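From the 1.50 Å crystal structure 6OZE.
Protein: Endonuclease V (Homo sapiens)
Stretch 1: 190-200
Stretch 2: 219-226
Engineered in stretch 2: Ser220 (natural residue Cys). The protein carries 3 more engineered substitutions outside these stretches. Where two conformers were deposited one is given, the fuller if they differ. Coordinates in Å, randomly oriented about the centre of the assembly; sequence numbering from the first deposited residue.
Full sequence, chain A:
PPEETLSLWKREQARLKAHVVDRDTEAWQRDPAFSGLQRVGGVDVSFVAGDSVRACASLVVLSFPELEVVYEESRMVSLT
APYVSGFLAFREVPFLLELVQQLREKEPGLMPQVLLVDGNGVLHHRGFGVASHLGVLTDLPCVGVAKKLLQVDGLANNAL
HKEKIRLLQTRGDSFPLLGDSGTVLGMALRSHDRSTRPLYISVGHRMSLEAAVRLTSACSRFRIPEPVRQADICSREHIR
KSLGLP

Stretch 1 (190-200) RSHDRSTRPLY
Stretch 2 (219-226) CSRFRIPE

Stretch 1 is largely loop and turn, extending into a strand that includes Leu199 and Tyr200 and continues later in the chain. Ser191 (phi/psi -96/-3) leads into an extended His192 (-156/143), from which a type I beta turn runs to Ser195; Asp193 (-63/-29) and Arg194 (-105/14) occupy its corners. The turn is closed by a weak backbone hydrogen bond from Ser195 N to His192 O, 3.5 Å. Beyond it, Ser195 (-128/134), Arg197 (-84/121), Pro198 (-80/167) and Leu199 (-94/155) are extended, with Thr196 (-90/-20) as an interruption. Stretch 2 has no regular structure before Pro225, the N-cap of a helix that begins with Glu226. Its loop is drawn together by Glu226 N donating to Cys219 O at 2.8 Å, and Phe222 (-112/-168) is followed by a compact Arg223 (-66/-42) and an extended Ile224 (-84/126). The two stretches come closest in register at His192 and Arg223, whose CA atoms lie 5.1 Å apart. They run in broadly the same direction, Ser191 meeting Ser220 and Leu199 meeting Pro225; 468 Å² is buried between them, both sides summed.

Arg223 dominates the contact. Its CA-to-CB bond points sideways, but chi1 to chi3 are all t (-177°, -164°, 162°) and, with chi4 at -115°, the extended chain carries the guanidinium to stretch 1. There NE donates to Arg197 O at 3.0 Å (N-H...O angle 162°), while NH2 makes a weak hydrogen bond to Pro198 O at 3.3 Å. Successive carbonyls thus receive the two nitrogens, a task suited to the several donors of arginine. Arg197 CD covers one guanidinium face and Leu199 CD2 the opposite one. Arg197 itself (chi1 and chi2 t, chi3 133°) brings NE within 3.0 Å of Arg223 NH2; both are donors of like charge, so this approach is not a hydrogen bond, and Arg197 NE is satisfied elsewhere in the structure.

The backbone of Arg223 is also held. Ser191, in the p rotamer with CB directed toward stretch 2, donates from OG to Arg223 O at 2.6 Å, a short bond for which a small hydroxyl side chain is well suited. Ser195, also p, places OG 3.6 Å from Arg223 CG. One water donates to both Ser191 O (2.8 Å) and Ser220 O (2.9 Å), bridging the two stretches near Ser220, an engineered residue whose CB is 3.5 Å from Ser191 O.

The CA-to-CB bond of His192 points toward stretch 2, with chi1 t and chi2 -87°. His192 CD2 lies 3.6 Å from Arg221 O, at the ring edge, while ND1 accepts from Arg194 N at 3.0 Å, tying the ring to its own turn. Arg190, chi1 to chi3 all t, supports the same turn: NE donates to His192 O (3.1 Å) and NH2 to Asp193 O (2.6 Å).

Buried Leu199 (chi1 m, chi2 t) supplies the apolar packing, with CD1 3.6 Å from Pro225 CD and CD2 4.2 Å from Ile224 CD1.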

# COMPACT_ATOMS: atom_id res chain seq x y z
N ARG A 190 9.20 -5.65 11.50
CA ARG A 190 8.58 -6.79 12.14
C ARG A 190 7.25 -6.32 12.71
O ARG A 190 7.20 -5.47 13.60
CB ARG A 190 9.48 -7.39 13.22
CG ARG A 190 8.82 -8.58 13.89
CD ARG A 190 9.86 -9.43 14.61
NE ARG A 190 9.29 -10.62 15.22
CZ ARG A 190 10.02 -11.68 15.58
NH1 ARG A 190 11.33 -11.70 15.36
NH2 ARG A 190 9.43 -12.73 16.15
N SER A 191 6.15 -6.85 12.18
CA SER A 191 4.84 -6.38 12.57
C SER A 191 4.18 -7.21 13.66
O SER A 191 3.09 -6.86 14.11
CB SER A 191 3.94 -6.31 11.34
OG SER A 191 3.90 -7.58 10.73
N HIS A 192 4.80 -8.31 14.09
CA HIS A 192 4.15 -9.20 15.04
C HIS A 192 5.22 -9.96 15.81
O HIS A 192 6.24 -10.33 15.23
CB HIS A 192 3.21 -10.17 14.32
CG HIS A 192 2.28 -10.92 15.23
ND1 HIS A 192 2.63 -12.10 15.84
CD2 HIS A 192 1.02 -10.65 15.63
CE1 HIS A 192 1.62 -12.53 16.58
NE2 HIS A 192 0.63 -11.67 16.46
N ASP A 193 4.98 -10.19 17.10
CA ASP A 193 5.98 -10.86 17.93
C ASP A 193 6.25 -12.28 17.47
O ASP A 193 7.35 -12.80 17.69
CB ASP A 193 5.51 -10.89 19.39
CG ASP A 193 5.73 -9.58 20.12
OD1 ASP A 193 6.38 -8.67 19.56
OD2 ASP A 193 5.26 -9.46 21.28
N ARG A 194 5.27 -12.94 16.86
CA ARG A 194 5.36 -14.36 16.57
C ARG A 194 5.65 -14.67 15.10
O ARG A 194 5.50 -15.82 14.68
CB ARG A 194 4.11 -15.09 17.04
CG ARG A 194 4.06 -15.34 18.54
CD ARG A 194 2.79 -16.07 18.96
NE ARG A 194 1.62 -15.20 18.89
CZ ARG A 194 1.19 -14.45 19.90
NH1 ARG A 194 1.85 -14.45 21.06
NH2 ARG A 194 0.11 -13.69 19.76
N SER A 195 6.05 -13.68 14.31
CA SER A 195 6.36 -13.87 12.90
C SER A 195 7.74 -13.31 12.62
O SER A 195 8.04 -12.19 13.03
CB SER A 195 5.35 -13.13 12.02
OG SER A 195 5.58 -11.73 12.07
N THR A 196 8.57 -14.06 11.91
CA THR A 196 9.91 -13.59 11.59
C THR A 196 9.99 -12.82 10.28
O THR A 196 10.94 -12.05 10.09
CB THR A 196 10.90 -14.76 11.58
OG1 THR A 196 12.17 -14.32 11.09
CG2 THR A 196 10.39 -15.88 10.69
N ARG A 197 9.02 -12.99 9.39
CA ARG A 197 9.08 -12.39 8.06
C ARG A 197 8.58 -10.95 8.12
O ARG A 197 7.43 -10.72 8.52
CB ARG A 197 8.23 -13.20 7.09
CG ARG A 197 8.36 -12.78 5.63
CD ARG A 197 7.52 -13.67 4.72
NE ARG A 197 6.74 -12.89 3.76
CZ ARG A 197 5.75 -13.40 3.03
NH1 ARG A 197 5.08 -12.62 2.18
NH2 ARG A 197 5.41 -14.68 3.15
N PRO A 198 9.38 -9.96 7.76
CA PRO A 198 8.97 -8.57 7.93
C PRO A 198 8.04 -8.11 6.81
O PRO A 198 7.87 -8.77 5.78
CB PRO A 198 10.30 -7.80 7.85
CG PRO A 198 11.16 -8.65 6.98
CD PRO A 198 10.77 -10.08 7.26
N LEU A 199 7.42 -6.96 7.05
CA LEU A 199 6.77 -6.23 5.98
C LEU A 199 7.74 -5.19 5.43
O LEU A 199 8.66 -4.76 6.11
CB LEU A 199 5.56 -5.48 6.53
CG LEU A 199 4.58 -6.24 7.41
CD1 LEU A 199 3.55 -5.26 7.95
CD2 LEU A 199 3.91 -7.34 6.63
N TYR A 200 7.53 -4.80 4.19
CA TYR A 200 8.40 -3.80 3.56
C TYR A 200 7.57 -2.54 3.34
O TYR A 200 6.62 -2.53 2.54
CB TYR A 200 9.01 -4.35 2.27
CG TYR A 200 9.85 -5.55 2.56
CD1 TYR A 200 11.17 -5.42 2.98
CD2 TYR A 200 9.32 -6.83 2.50
CE1 TYR A 200 11.94 -6.51 3.28
CE2 TYR A 200 10.09 -7.94 2.80
CZ TYR A 200 11.40 -7.77 3.20
OH TYR A 200 12.18 -8.86 3.50
N CYS A 219 -1.21 -0.31 13.46
CA CYS A 219 -2.36 -0.94 12.82
C CYS A 219 -2.27 -2.45 12.75
O CYS A 219 -3.18 -3.08 12.21
CB CYS A 219 -2.56 -0.37 11.41
SG CYS A 219 -3.12 1.31 11.40
N SER A 220 -1.23 -3.06 13.33
CA SER A 220 -0.99 -4.49 13.19
C SER A 220 -1.47 -5.23 14.44
O SER A 220 -0.88 -5.11 15.51
CB SER A 220 0.49 -4.77 12.92
OG SER A 220 0.86 -4.24 11.66
N ARG A 221 -2.56 -5.97 14.30
CA ARG A 221 -3.04 -6.90 15.31
C ARG A 221 -2.49 -8.30 15.05
O ARG A 221 -2.13 -9.02 15.99
CB ARG A 221 -4.58 -6.91 15.26
CG ARG A 221 -5.26 -7.89 16.19
CD ARG A 221 -6.78 -7.70 16.11
NE ARG A 221 -7.20 -6.43 16.69
CZ ARG A 221 -8.32 -5.79 16.39
NH1 ARG A 221 -9.16 -6.30 15.49
NH2 ARG A 221 -8.61 -4.64 16.97
N PHE A 222 -2.42 -8.68 13.78
CA PHE A 222 -1.74 -9.85 13.27
C PHE A 222 -0.55 -9.37 12.44
O PHE A 222 -0.19 -8.19 12.48
CB PHE A 222 -2.74 -10.72 12.50
CG PHE A 222 -3.97 -11.08 13.29
CD1 PHE A 222 -3.93 -12.11 14.22
CD2 PHE A 222 -5.15 -10.37 13.13
CE1 PHE A 222 -5.06 -12.44 14.96
CE2 PHE A 222 -6.28 -10.70 13.87
CZ PHE A 222 -6.23 -11.74 14.78
N ARG A 223 0.07 -10.27 11.67
CA ARG A 223 1.23 -9.86 10.89
C ARG A 223 0.85 -8.86 9.81
O ARG A 223 1.55 -7.86 9.59
CB ARG A 223 1.97 -11.07 10.30
CG ARG A 223 3.23 -10.69 9.54
CD ARG A 223 3.74 -11.82 8.65
NE ARG A 223 4.66 -11.32 7.63
CZ ARG A 223 4.43 -11.35 6.32
NH1 ARG A 223 3.31 -11.88 5.85
NH2 ARG A 223 5.32 -10.85 5.47
N ILE A 224 -0.26 -9.08 9.11
CA ILE A 224 -0.70 -8.14 8.09
C ILE A 224 -1.51 -7.03 8.77
O ILE A 224 -2.48 -7.34 9.47
CB ILE A 224 -1.55 -8.86 7.06
CG1 ILE A 224 -0.77 -10.05 6.49
CG2 ILE A 224 -1.99 -7.90 5.95
CD1 ILE A 224 0.54 -9.66 5.84
N PRO A 225 -1.16 -5.76 8.56
CA PRO A 225 -1.89 -4.66 9.21
C PRO A 225 -3.38 -4.74 8.92
O PRO A 225 -3.79 -5.09 7.82
CB PRO A 225 -1.27 -3.40 8.60
CG PRO A 225 0.07 -3.83 8.09
CD PRO A 225 -0.06 -5.27 7.70
N GLU A 226 -4.18 -4.44 9.94
CA GLU A 226 -5.63 -4.65 9.88
C GLU A 226 -6.30 -4.04 8.65
O GLU A 226 -7.11 -4.74 8.03
CB GLU A 226 -6.28 -4.20 11.19
CG GLU A 226 -6.36 -5.29 12.25
CD GLU A 226 -7.00 -6.57 11.71
OE1 GLU A 226 -6.27 -7.43 11.20
OE2 GLU A 226 -8.25 -6.70 11.80
O HOH W 1 0.87 -7.44 15.77